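Local coordinates for terminal oxygenase component of carbazole 1,9a-dioxygenase (Nocardioides aromaticivorans, PDB 3GCF), which catalyses the angular dioxygenation of carbazole at positions 1 and 9a, using a Rieske [2Fe-2S] cluster and a mononuclear non-haem iron, at the interface of chains A and B. Sequence-based numbering; all coordinates share one arbitrary frame. Chains: chain A/B, Terminal oxygenase component of carbazole 1,9a-dioxygenase.

The interface of chains A and B. Residues chain A 359-361; chain B 119-121.
The phenyl ring of A:Phe360 turns an edge, not a face, to chain B: the hydroxyl OG of B:Ser119 lies in the ring plane, 3.7 Å from CD2. No group of B:Ser119, B:Pro120 or B:Val121 stacks on either face. B:Ser119 holds OG anti to its backbone N (chi1 -180°), which points the hydroxyl towards chain A. OG of B:Ser119 is also 4.0 Å from CD of A:Pro361, so it faces both the ring edge and the proline.

Both methyls of B:Val121 press on CB of A:Phe360 from the same side. CG1 of B:Val121 is 3.6 Å from CB of A:Phe360 and meets it from the side opposite the ring. CG2 of B:Val121 is 3.8 Å from the same CB of A:Phe360. CG of A:Phe360 stands between the backbone N and the carbonyl carbon (chi1 73°); this turns the ring away from CG1 of B:Val121 and leaves CB to meet the methyl. CG1 of B:Val121 also reaches the backbone carbonyl O of A:Leu359, at 3.9 Å.

The patch is small. Chain A contributes a loop and A:Pro361, the first residue of the 3-10 helix 361-363; chain B contributes a loop. The contact is by van der Waals packing, with no polar pair bridging the chains here. It forms part of the subunit interface of the trimer, the assembly expected for this family of homotrimeric ring hydroxylases. The patch probably helps hold neighbouring subunits together. The rings of A:Pro361 and B:Pro120 point in roughly opposite directions and meet at their corners, with CG of A:Pro361 3.8 Å from CG of B:Pro120.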
# COMPACT_ATOMS: atom_id res chain seq x y z
N LEU A 359 31.32 8.63 -1.06
CA LEU A 359 31.71 8.89 -2.44
C LEU A 359 33.19 8.67 -2.72
O LEU A 359 33.98 8.47 -1.79
CB LEU A 359 31.34 10.33 -2.81
CG LEU A 359 29.88 10.71 -2.49
CD1 LEU A 359 29.62 12.16 -2.86
CD2 LEU A 359 28.94 9.79 -3.24
N PHE A 360 33.56 8.67 -4.00
CA PHE A 360 34.95 8.53 -4.39
C PHE A 360 35.23 9.56 -5.49
O PHE A 360 34.29 10.13 -6.04
CB PHE A 360 35.29 7.07 -4.77
CG PHE A 360 34.73 6.58 -6.08
CD1 PHE A 360 33.39 6.75 -6.41
CD2 PHE A 360 35.55 5.86 -6.96
CE1 PHE A 360 32.86 6.21 -7.59
CE2 PHE A 360 35.03 5.32 -8.14
CZ PHE A 360 33.68 5.49 -8.45
N PRO A 361 36.51 9.85 -5.80
CA PRO A 361 36.90 10.84 -6.81
C PRO A 361 36.00 11.15 -8.01
O PRO A 361 35.69 12.31 -8.26
CB PRO A 361 38.30 10.38 -7.21
CG PRO A 361 38.85 9.92 -5.89
CD PRO A 361 37.69 9.09 -5.34
N SER B 119 42.01 3.43 -7.08
CA SER B 119 41.29 4.53 -6.46
C SER B 119 41.73 4.66 -5.01
O SER B 119 41.92 3.66 -4.32
CB SER B 119 39.78 4.29 -6.53
OG SER B 119 39.06 5.36 -5.94
N PRO B 120 41.90 5.89 -4.53
CA PRO B 120 42.33 6.10 -3.15
C PRO B 120 41.36 5.66 -2.05
O PRO B 120 41.73 5.65 -0.87
CB PRO B 120 42.65 7.60 -3.11
CG PRO B 120 41.72 8.17 -4.13
CD PRO B 120 41.80 7.17 -5.26
N VAL B 121 40.13 5.28 -2.41
CA VAL B 121 39.19 4.83 -1.38
C VAL B 121 39.43 3.37 -1.02
O VAL B 121 38.96 2.90 0.01
CB VAL B 121 37.71 5.01 -1.81
CG1 VAL B 121 37.36 6.49 -1.84
CG2 VAL B 121 37.47 4.35 -3.17